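Local coordinates for protein alpha-L-rhamnosidase (Aspergillus terreus, PDB 6GSZ) that probably hydrolyses terminal non-reducing alpha-L-rhamnose residues in alpha-L-rhamnosides, as a multidomain glycoside hydrolase that carries bound calcium, at residues A[133-137]-A[277-283]; A[138-144]-A[193-198]; A[146-152]-A[184-190]. All blocks are in the same frame, centred on the assembly; numbering follows the deposited sequence.

Contact 1 (A[133-137]-A[277-283]); sequences QFRKE and GWSQVGF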
loop_
_atom_site.group_PDB
_atom_site.type_symbol
_atom_site.label_atom_id
_atom_site.label_comp_id
_atom_site.label_asym_id
_atom_site.label_seq_id
_atom_site.Cartn_x
_atom_site.Cartn_y
_atom_site.Cartn_z
ATOM N N GLN A 133 16.380 1.427 25.525
ATOM C CA GLN A 133 17.585 1.835 24.883
ATOM C C GLN A 133 18.625 0.737 25.066
ATOM O O GLN A 133 18.849 0.297 26.185
ATOM C CB GLN A 133 18.091 3.165 25.440
ATOM C CG GLN A 133 17.124 4.334 25.239
ATOM C CD GLN A 133 17.531 5.606 25.945
ATOM O OE1 GLN A 133 17.224 6.693 25.503
ATOM N NE2 GLN A 133 18.151 5.501 27.120
ATOM N N PHE A 134 19.313 0.370 23.993
ATOM C CA PHE A 134 20.379 -0.596 23.981
ATOM C C PHE A 134 21.625 0.092 23.450
ATOM O O PHE A 134 21.541 0.851 22.497
ATOM C CB PHE A 134 20.060 -1.738 23.024
ATOM C CG PHE A 134 18.898 -2.612 23.423
ATOM C CD1 PHE A 134 19.092 -3.744 24.193
ATOM C CD2 PHE A 134 17.608 -2.344 22.985
ATOM C CE1 PHE A 134 18.029 -4.552 24.580
ATOM C CE2 PHE A 134 16.536 -3.150 23.364
ATOM C CZ PHE A 134 16.749 -4.274 24.138
ATOM N N ARG A 135 22.788 -0.157 24.079
ATOM C CA ARG A 135 23.976 0.486 23.586
ATOM C C ARG A 135 25.199 -0.442 23.660
ATOM O O ARG A 135 25.292 -1.348 24.476
ATOM C CB ARG A 135 24.281 1.793 24.326
ATOM C CG ARG A 135 24.894 1.639 25.707
ATOM C CD ARG A 135 25.057 2.979 26.426
ATOM N NE ARG A 135 25.822 3.962 25.692
ATOM C CZ ARG A 135 27.141 4.050 25.612
ATOM N NH1 ARG A 135 27.914 3.250 26.354
ATOM N NH2 ARG A 135 27.670 4.991 24.826
ATOM N N LYS A 136 26.150 -0.130 22.783
ATOM C CA LYS A 136 27.421 -0.845 22.644
ATOM C C LYS A 136 28.482 0.137 22.136
ATOM O O LYS A 136 28.225 0.936 21.233
ATOM C CB LYS A 136 27.213 -2.004 21.658
ATOM C CG LYS A 136 28.461 -2.762 21.225
ATOM C CD LYS A 136 29.072 -3.625 22.262
ATOM C CE LYS A 136 30.021 -4.647 21.667
ATOM N NZ LYS A 136 30.698 -5.448 22.706
ATOM N N GLU A 137 29.670 0.077 22.716
ATOM C CA GLU A 137 30.842 0.781 22.190
ATOM C C GLU A 137 31.813 -0.248 21.611
ATOM O O GLU A 137 31.857 -1.424 22.056
ATOM C CB GLU A 137 31.529 1.634 23.257
ATOM C CG GLU A 137 30.606 2.696 23.841
ATOM C CD GLU A 137 31.261 3.677 24.806
ATOM O OE1 GLU A 137 32.512 3.731 24.816
ATOM O OE2 GLU A 137 30.522 4.415 25.512
ATOM N N GLY A 277 24.189 12.037 24.922
ATOM C CA GLY A 277 25.430 11.328 24.673
ATOM C C GLY A 277 25.314 9.806 24.723
ATOM O O GLY A 277 26.319 9.134 24.559
ATOM N N TRP A 278 24.116 9.242 24.946
ATOM C CA TRP A 278 24.018 7.804 25.109
ATOM C C TRP A 278 24.431 7.026 23.857
ATOM O O TRP A 278 24.726 5.837 23.972
ATOM C CB TRP A 278 22.624 7.413 25.613
ATOM C CG TRP A 278 21.546 7.495 24.585
ATOM C CD1 TRP A 278 20.817 8.600 24.254
ATOM C CD2 TRP A 278 21.045 6.424 23.785
ATOM N NE1 TRP A 278 19.902 8.296 23.279
ATOM C CE2 TRP A 278 20.005 6.964 23.003
ATOM C CE3 TRP A 278 21.330 5.065 23.689
ATOM C CZ2 TRP A 278 19.264 6.193 22.118
ATOM C CZ3 TRP A 278 20.558 4.290 22.849
ATOM C CH2 TRP A 278 19.572 4.855 22.049
ATOM N N SER A 279 24.339 7.635 22.668
ATOM C CA SER A 279 24.758 6.971 21.448
ATOM C C SER A 279 26.154 7.410 20.995
ATOM O O SER A 279 26.484 7.284 19.833
ATOM C CB SER A 279 23.732 7.128 20.341
ATOM O OG SER A 279 23.680 8.450 19.844
ATOM N N GLN A 280 26.968 7.936 21.930
ATOM C CA GLN A 280 28.319 8.362 21.661
ATOM C C GLN A 280 29.280 7.763 22.690
ATOM O O GLN A 280 28.899 7.327 23.773
ATOM C CB GLN A 280 28.431 9.878 21.713
ATOM C CG GLN A 280 27.687 10.524 20.565
ATOM C CD GLN A 280 27.318 11.951 20.857
ATOM O OE1 GLN A 280 26.308 12.244 21.521
ATOM N NE2 GLN A 280 28.134 12.840 20.338
ATOM N N VAL A 281 30.544 7.710 22.311
ATOM C CA VAL A 281 31.569 7.192 23.247
ATOM C C VAL A 281 31.791 8.157 24.409
ATOM O O VAL A 281 31.370 9.302 24.389
ATOM C CB VAL A 281 32.887 6.867 22.539
ATOM C CG1 VAL A 281 32.633 5.866 21.460
ATOM C CG2 VAL A 281 33.576 8.104 21.990
ATOM N N GLY A 282 32.423 7.635 25.453
ATOM C CA GLY A 282 32.737 8.450 26.621
ATOM C C GLY A 282 31.520 8.729 27.478
ATOM O O GLY A 282 31.544 9.627 28.336
ATOM N N PHE A 283 30.475 7.916 27.322
ATOM C CA PHE A 283 29.220 8.101 28.015
ATOM C C PHE A 283 29.288 7.523 29.423
ATOM O O PHE A 283 29.893 6.465 29.617
ATOM C CB PHE A 283 28.126 7.385 27.219
ATOM C CG PHE A 283 26.756 7.447 27.839
ATOM C CD1 PHE A 283 26.087 8.666 27.915
ATOM C CD2 PHE A 283 26.132 6.301 28.307
ATOM C CE1 PHE A 283 24.827 8.737 28.485
ATOM C CE2 PHE A 283 24.866 6.374 28.847
ATOM C CZ PHE A 283 24.220 7.594 28.931
HETATM O O HOH W 1 34.303 5.419 25.757
#
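A loop packs by its side chains on one face of the sheet holding strands 132-140, 196-205 and 252-254 in the rhamnosidase N-terminal domain, a galactose-binding-like β-sandwich: residues 277-283 run alongside strand 133-137, Ser279 level with Arg135 and Val281 with Glu137. Gln133, Arg135 and Glu137 point toward the loop, Phe134 and Lys136 away from it. Arg135 is the chief polar link. Its NE donates to Trp278 O at 2.8 Å and its NH2 to the same Trp278 O at 3.2 Å, so one carbonyl takes both donors. That carbonyl lies within a type I turn from Gly277 to Gln280, closed by Gln280 N to Gly277 O at 3.0 Å. Two residues further along the strand, on the same face, Glu137 fixes the guanidinium by a salt bridge, with Arg135 NH1 and NH2 each 3.0 Å from Glu137 OE2. Phe283 CB lies over one face of the guanidinium, 3.4 Å from Arg135 NH2. Water 1 extends the network, donating to Glu137 OE1 (2.6 Å) and accepting from Gly282 N (2.9 Å). At the start of the strand the Trp278 indole brings in a broad apolar surface; Gln133 CG makes a CH-π contact 4.1 Å from the centroid of its six-membered ring, while Phe134 O meets the ring edge, 3.6 Å from Trp278 CZ3. Beyond the loop, Trp288 packs against Phe283. Strand 132-140 is itself bonded through its backbone to 196-205 along one side and 252-254 along the other, and Trp278 also touches Thr203 of strand 196-205.

Contact 2 (A[138-144]-A[193-198]); sequences FSVDDSY and LKQGPN. With CA (calcium ion), chain Y.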
loop_
_atom_site.group_PDB
_atom_site.type_symbol
_atom_site.label_atom_id
_atom_site.label_comp_id
_atom_site.label_asym_id
_atom_site.label_seq_id
_atom_site.Cartn_x
_atom_site.Cartn_y
_atom_site.Cartn_z
ATOM N N PHE A 138 32.540 0.186 20.568
ATOM C CA PHE A 138 33.453 -0.712 19.832
ATOM C C PHE A 138 34.538 0.152 19.210
ATOM O O PHE A 138 34.429 1.365 19.191
ATOM C CB PHE A 138 32.696 -1.523 18.769
ATOM C CG PHE A 138 31.975 -0.705 17.726
ATOM C CD1 PHE A 138 30.720 -0.193 17.988
ATOM C CD2 PHE A 138 32.534 -0.480 16.468
ATOM C CE1 PHE A 138 30.037 0.526 17.036
ATOM C CE2 PHE A 138 31.842 0.250 15.509
ATOM C CZ PHE A 138 30.595 0.744 15.798
ATOM N N SER A 139 35.531 -0.523 18.653
ATOM C CA SER A 139 36.689 0.104 18.081
ATOM C C SER A 139 36.836 -0.302 16.628
ATOM O O SER A 139 36.697 -1.486 16.308
ATOM C CB SER A 139 37.913 -0.362 18.806
ATOM O OG SER A 139 37.881 0.113 20.109
ATOM N N VAL A 140 37.203 0.668 15.799
ATOM C CA VAL A 140 37.636 0.417 14.439
ATOM C C VAL A 140 39.057 0.964 14.345
ATOM O O VAL A 140 39.260 2.146 14.143
ATOM C CB VAL A 140 36.675 1.055 13.425
ATOM C CG1 VAL A 140 37.128 0.767 12.006
ATOM C CG2 VAL A 140 35.259 0.563 13.620
ATOM N N ASP A 141 40.035 0.097 14.583
ATOM C CA ASP A 141 41.433 0.581 14.732
ATOM C C ASP A 141 42.314 0.310 13.502
ATOM O O ASP A 141 43.539 0.355 13.559
ATOM C CB ASP A 141 42.069 -0.021 15.973
ATOM C CG ASP A 141 41.312 0.293 17.252
ATOM O OD1 ASP A 141 40.974 1.513 17.500
ATOM O OD2 ASP A 141 41.079 -0.674 17.989
ATOM N N ASP A 142 41.677 0.014 12.386
ATOM C CA ASP A 142 42.303 -0.223 11.075
ATOM C C ASP A 142 41.611 0.704 10.075
ATOM O O ASP A 142 40.454 1.098 10.285
ATOM C CB ASP A 142 42.150 -1.701 10.694
ATOM C CG ASP A 142 42.731 -2.696 11.702
ATOM O OD1 ASP A 142 43.961 -2.767 11.803
ATOM O OD2 ASP A 142 41.938 -3.408 12.371
ATOM N N SER A 143 42.289 1.031 8.978
ATOM C CA SER A 143 41.631 1.762 7.898
ATOM C C SER A 143 40.523 0.884 7.298
ATOM O O SER A 143 40.662 -0.349 7.191
ATOM C CB SER A 143 42.610 2.199 6.859
ATOM O OG SER A 143 43.215 1.069 6.300
ATOM N N TYR A 144 39.409 1.523 6.936
ATOM C CA TYR A 144 38.247 0.796 6.420
ATOM C C TYR A 144 37.711 1.490 5.167
ATOM O O TYR A 144 37.946 2.673 4.948
ATOM C CB TYR A 144 37.140 0.674 7.482
ATOM C CG TYR A 144 36.609 1.994 7.995
ATOM C CD1 TYR A 144 37.280 2.651 9.004
ATOM C CD2 TYR A 144 35.433 2.569 7.521
ATOM C CE1 TYR A 144 36.850 3.865 9.484
ATOM C CE2 TYR A 144 34.980 3.798 7.999
ATOM C CZ TYR A 144 35.712 4.447 8.980
ATOM O OH TYR A 144 35.354 5.643 9.530
ATOM N N LEU A 193 30.659 6.064 10.799
ATOM C CA LEU A 193 31.759 5.628 11.643
ATOM C C LEU A 193 32.855 6.690 11.689
ATOM O O LEU A 193 32.965 7.594 10.834
ATOM C CB LEU A 193 32.349 4.328 11.121
ATOM C CG LEU A 193 31.431 3.118 11.089
ATOM C CD1 LEU A 193 32.175 1.929 10.456
ATOM C CD2 LEU A 193 31.025 2.759 12.489
ATOM N N LYS A 194 33.699 6.543 12.706
ATOM C CA LYS A 194 34.949 7.269 12.742
ATOM C C LYS A 194 36.062 6.294 13.119
ATOM O O LYS A 194 35.855 5.146 13.562
ATOM C CB LYS A 194 34.819 8.493 13.652
ATOM C CG LYS A 194 34.197 8.216 15.005
ATOM C CD LYS A 194 33.903 9.457 15.845
ATOM C CE LYS A 194 33.331 9.072 17.195
ATOM N NZ LYS A 194 33.147 10.246 18.082
ATOM N N GLN A 195 37.278 6.736 12.843
ATOM C CA GLN A 195 38.441 5.975 13.179
ATOM C C GLN A 195 38.553 5.897 14.700
ATOM O O GLN A 195 38.383 6.889 15.386
ATOM C CB GLN A 195 39.662 6.704 12.605
ATOM C CG GLN A 195 40.852 5.799 12.436
ATOM C CD GLN A 195 40.560 4.740 11.405
ATOM O OE1 GLN A 195 40.375 5.034 10.237
ATOM N NE2 GLN A 195 40.524 3.493 11.835
ATOM N N GLY A 196 38.825 4.703 15.209
ATOM C CA GLY A 196 39.011 4.547 16.634
ATOM C C GLY A 196 37.690 4.200 17.320
ATOM O O GLY A 196 36.940 3.333 16.881
ATOM N N PRO A 197 37.364 4.862 18.437
ATOM C CA PRO A 197 36.180 4.495 19.231
ATOM C C PRO A 197 34.876 4.933 18.574
ATOM O O PRO A 197 34.819 6.031 18.035
ATOM C CB PRO A 197 36.422 5.189 20.593
ATOM C CG PRO A 197 37.353 6.300 20.284
ATOM C CD PRO A 197 38.151 5.936 19.058
ATOM N N ASN A 198 33.861 4.071 18.676
ATOM C CA ASN A 198 32.531 4.310 18.111
ATOM C C ASN A 198 31.476 3.820 19.109
ATOM O O ASN A 198 31.761 2.939 19.937
ATOM C CB ASN A 198 32.318 3.579 16.784
ATOM C CG ASN A 198 33.134 4.147 15.639
ATOM O OD1 ASN A 198 32.623 4.970 14.857
ATOM N ND2 ASN A 198 34.398 3.715 15.521
HETATM CA CA CA Y . 45.611 1.025 14.381
HETATM O O HOH W 2 33.461 7.233 8.232
HETATM O O HOH W 3 39.856 4.465 7.389
HETATM O O HOH W 4 44.873 3.115 14.169
#
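Four backbone hydrogen bonds join the ends of two antiparallel strands: Phe138 N to Asn198 O (2.9 Å), Asn198 N to Phe138 O (2.8 Å), Val140 N to Gly196 O (2.9 Å) and Gly196 N to Val140 O (2.8 Å). These two hydrogen-bonded pairs bracket the non-hydrogen-bonded pair Ser139-Pro197. Where the ladder ends, Gln195 carries it on with its side chain, NE2 donating to Asp142 O at 2.9 Å and, weakly, to Val140 O at 3.0 Å. Asp141 O, turned outward, binds a calcium ion at 2.3 Å. The turn into strand 196-205 is braced by Asn198, whose OD1 accepts from Lys194 N (2.9 Å) and whose ND2 donates to Lys194 O (2.8 Å). Gly196 adopts a positive phi of 91°, and a CB there would clash with Pro197 CD. In the fold, these are two linkers lying side by side at the rim of a β-sandwich: 141-143 leads from strand 132-140 to 144-154, and 189-195 from 182-188 to 196-205, each leading from one sheet to the other. This agrees with the galactose-binding-like family of the domain. Waters tie the linkers together, water 2 joining Tyr144 OH (2.8 Å) to Leu193 O (2.7 Å), and water 3 joining Tyr144 N to Gln195 OE1, both at 3.0 Å. Further in, Asn198 CB sits over the Phe138 ring in a CH-π contact, 3.7 Å from its centroid, and Leu193 CD2 meets the ring edge 3.9 Å from Phe138 CZ. Leu193 CB also packs 4.0 Å from Tyr144 CZ, and Val235 of strand 228-237 touches both Leu193 and Tyr144.

Contact 3 (A[146-152]-A[184-190]); sequences SARLYIT and YNTYDVT. With CA (calcium ion), chain L.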
loop_
_atom_site.group_PDB
_atom_site.type_symbol
_atom_site.label_atom_id
_atom_site.label_comp_id
_atom_site.label_asym_id
_atom_site.label_seq_id
_atom_site.Cartn_x
_atom_site.Cartn_y
_atom_site.Cartn_z
ATOM N N SER A 146 34.233 0.374 3.810
ATOM C CA SER A 146 32.761 0.324 3.775
ATOM C C SER A 146 32.248 -0.305 5.061
ATOM O O SER A 146 32.988 -1.024 5.729
ATOM C CB SER A 146 32.231 -0.396 2.534
ATOM O OG SER A 146 32.602 -1.754 2.554
ATOM N N ALA A 147 30.976 -0.024 5.378
ATOM C CA ALA A 147 30.381 -0.646 6.532
ATOM C C ALA A 147 28.879 -0.789 6.314
ATOM O O ALA A 147 28.251 0.051 5.650
ATOM C CB ALA A 147 30.705 0.128 7.799
ATOM N N ARG A 148 28.335 -1.845 6.928
ATOM C CA ARG A 148 26.912 -2.142 6.861
ATOM C C ARG A 148 26.342 -2.404 8.252
ATOM O O ARG A 148 27.008 -2.970 9.096
ATOM C CB ARG A 148 26.644 -3.394 6.018
ATOM C CG ARG A 148 27.109 -3.298 4.570
ATOM C CD ARG A 148 26.292 -2.308 3.756
ATOM N NE ARG A 148 26.735 -2.236 2.386
ATOM C CZ ARG A 148 27.579 -1.316 1.882
ATOM N NH1 ARG A 148 28.041 -0.313 2.618
ATOM N NH2 ARG A 148 27.898 -1.391 0.594
ATOM N N LEU A 149 25.092 -1.967 8.457
ATOM C CA LEU A 149 24.315 -2.354 9.637
ATOM C C LEU A 149 23.126 -3.172 9.156
ATOM O O LEU A 149 22.371 -2.692 8.279
ATOM C CB LEU A 149 23.816 -1.142 10.418
ATOM C CG LEU A 149 23.039 -1.496 11.681
ATOM C CD1 LEU A 149 23.937 -2.167 12.727
ATOM C CD2 LEU A 149 22.394 -0.263 12.266
ATOM N N TYR A 150 22.979 -4.371 9.708
ATOM C CA TYR A 150 21.868 -5.259 9.467
ATOM C C TYR A 150 21.067 -5.337 10.759
ATOM O O TYR A 150 21.671 -5.570 11.835
ATOM C CB TYR A 150 22.388 -6.633 9.096
ATOM C CG TYR A 150 23.305 -6.620 7.912
ATOM C CD1 TYR A 150 22.789 -6.562 6.633
ATOM C CD2 TYR A 150 24.681 -6.692 8.032
ATOM C CE1 TYR A 150 23.618 -6.592 5.523
ATOM C CE2 TYR A 150 25.510 -6.737 6.920
ATOM C CZ TYR A 150 24.975 -6.682 5.645
ATOM O OH TYR A 150 25.854 -6.741 4.580
ATOM N N ILE A 151 19.766 -5.030 10.740
ATOM C CA ILE A 151 19.081 -4.799 12.001
ATOM C C ILE A 151 17.596 -5.071 11.879
ATOM O O ILE A 151 16.965 -4.756 10.855
ATOM C CB ILE A 151 19.367 -3.360 12.467
ATOM C CG1 ILE A 151 18.687 -3.047 13.802
ATOM C CG2 ILE A 151 19.043 -2.334 11.399
ATOM C CD1 ILE A 151 19.247 -1.826 14.519
ATOM N N THR A 152 17.030 -5.616 12.943
ATOM C CA THR A 152 15.609 -5.686 13.118
ATOM C C THR A 152 15.282 -5.677 14.603
ATOM O O THR A 152 16.161 -5.648 15.453
ATOM C CB THR A 152 14.985 -6.907 12.431
ATOM O OG1 THR A 152 13.573 -6.717 12.347
ATOM C CG2 THR A 152 15.283 -8.223 13.111
ATOM N N TYR A 184 14.233 -7.726 8.044
ATOM C CA TYR A 184 15.341 -6.989 8.622
ATOM C C TYR A 184 15.843 -5.998 7.578
ATOM O O TYR A 184 15.638 -6.194 6.352
ATOM C CB TYR A 184 16.514 -7.870 9.095
ATOM C CG TYR A 184 17.282 -8.447 7.938
ATOM C CD1 TYR A 184 16.874 -9.602 7.302
ATOM C CD2 TYR A 184 18.441 -7.842 7.520
ATOM C CE1 TYR A 184 17.551 -10.057 6.175
ATOM C CE2 TYR A 184 19.131 -8.294 6.408
ATOM C CZ TYR A 184 18.693 -9.417 5.748
ATOM O OH TYR A 184 19.412 -9.836 4.658
ATOM N N ASN A 185 16.457 -4.919 8.012
ATOM C CA ASN A 185 16.901 -3.826 7.174
ATOM C C ASN A 185 18.414 -3.759 7.062
ATOM O O ASN A 185 19.121 -4.157 7.984
ATOM C CB ASN A 185 16.298 -2.494 7.585
ATOM C CG ASN A 185 14.794 -2.592 7.708
ATOM O OD1 ASN A 185 14.210 -2.331 8.779
ATOM N ND2 ASN A 185 14.145 -3.025 6.635
ATOM N N THR A 186 18.895 -3.217 5.951
ATOM C CA THR A 186 20.296 -3.052 5.670
ATOM C C THR A 186 20.587 -1.576 5.395
ATOM O O THR A 186 19.889 -0.927 4.579
ATOM C CB THR A 186 20.713 -3.891 4.457
ATOM O OG1 THR A 186 20.410 -5.261 4.700
ATOM C CG2 THR A 186 22.202 -3.744 4.192
ATOM N N TYR A 187 21.639 -1.039 6.035
ATOM C CA TYR A 187 22.022 0.350 5.860
ATOM C C TYR A 187 23.519 0.434 5.558
ATOM O O TYR A 187 24.340 -0.282 6.160
ATOM C CB TYR A 187 21.744 1.136 7.137
ATOM C CG TYR A 187 20.295 1.112 7.551
ATOM C CD1 TYR A 187 19.361 1.973 6.975
ATOM C CD2 TYR A 187 19.838 0.237 8.529
ATOM C CE1 TYR A 187 18.018 1.947 7.336
ATOM C CE2 TYR A 187 18.511 0.246 8.938
ATOM C CZ TYR A 187 17.588 1.118 8.376
ATOM O OH TYR A 187 16.293 1.150 8.801
ATOM N N ASP A 188 23.867 1.395 4.704
ATOM C CA ASP A 188 25.259 1.742 4.464
ATOM C C ASP A 188 25.677 2.796 5.496
ATOM O O ASP A 188 25.241 3.943 5.444
ATOM C CB ASP A 188 25.451 2.238 3.045
ATOM C CG ASP A 188 26.856 2.719 2.736
ATOM O OD1 ASP A 188 27.698 2.721 3.660
ATOM O OD2 ASP A 188 27.094 3.092 1.550
ATOM N N VAL A 189 26.436 2.358 6.493
ATOM C CA VAL A 189 26.824 3.224 7.611
ATOM C C VAL A 189 28.299 3.643 7.511
ATOM O O VAL A 189 28.874 4.146 8.484
ATOM C CB VAL A 189 26.497 2.585 8.967
ATOM C CG1 VAL A 189 25.021 2.312 9.083
ATOM C CG2 VAL A 189 27.304 1.341 9.239
ATOM N N THR A 190 28.907 3.511 6.340
ATOM C CA THR A 190 30.309 3.858 6.106
ATOM C C THR A 190 30.640 5.245 6.674
ATOM O O THR A 190 31.677 5.395 7.344
ATOM C CB THR A 190 30.619 3.854 4.606
ATOM O OG1 THR A 190 30.302 2.547 4.121
ATOM C CG2 THR A 190 32.075 4.145 4.300
HETATM CA CA CA L . 26.303 4.430 -0.172
HETATM O O HOH W 5 29.485 1.562 1.003
HETATM O O HOH W 6 28.060 5.568 1.560
HETATM O O HOH W 7 28.716 4.558 -1.258
HETATM O O HOH W 8 26.914 2.448 -1.344
HETATM O O HOH W 9 25.102 5.927 1.834
#
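Leu149, Ile151 and Tyr184 bury the largest areas where strand 146-152 pairs antiparallel with residues 184-190. Leu149 forms a hydrogen-bonded pair with Tyr187, its N donating to Tyr187 O and its O accepting from Tyr187 N, both at 2.9 Å. Its side chain packs through CB against Val189 CG1 at 3.9 Å. Ile151 repeats the pattern with Asn185: Ile151 N to Asn185 O is 3.0 Å and Asn185 N to Ile151 O is 2.9 Å. On the face shared with Leu149, Ile151 CG2 presses diagonally on the edge of the Tyr187 ring, 3.6 Å from CE2. Tyr184 lies opposite Thr152 at one end of the paired segments; its CE2 is 4.1 Å from Tyr150 CD1, its CB 3.8 Å from Thr152 CB, and its hydroxyl bonds to Leu105 N. At the other end the pairing gives way to side-chain bonds. Val189 N still reaches Ala147 O (3.1 Å), but Ala147 N donates to Thr190 OG1 (2.9 Å). Asp188 OD1 accepts from Thr190 N at 3.0 Å, forming an Asx turn, and makes a salt bridge with Arg148 NH1 at 3.2 Å, while Asp188 OD2 binds a calcium ion at 2.3 Å that four waters also ligate. Arg148 has a second acidic partner in Glu102. The Leu149 and Ile151 face looks into the sandwich, where strand 156-161 of the opposing sheet supplies Tyr157, Ala159 and Ile161; on the other face Arg148, Thr186 and Asp188 touch Leu16 of strand 15-18, from the N-terminal immunoglobulin-like domain. Within its own sheet strand 144-154 runs between 182-188 and 228-237.

Overall arrangement
From the N terminus, strand 132-140 supplies first contact 1 and then contact 2, and the chain passes directly into strand 144-154 for contact 3. The returning chain closes the loops in reverse order: residues 184-190 close contact 3, residues 193-198 contact 2 and, after a long excursion, residues 277-283 contact 1. The three are therefore nested without crossing, 3 inside 2 inside 1. Contact 2 pairs two neighbouring strands of one sheet of the sandwich, and contact 1 packs a loop against that same sheet; they meet where Val281 CG1 packs 3.3 Å from Asn198 C. Contact 3 lies in the opposing sheet; Leu193 CD1, 3.5 Å from Ala147 CB, joins it to contact 2 at the rim.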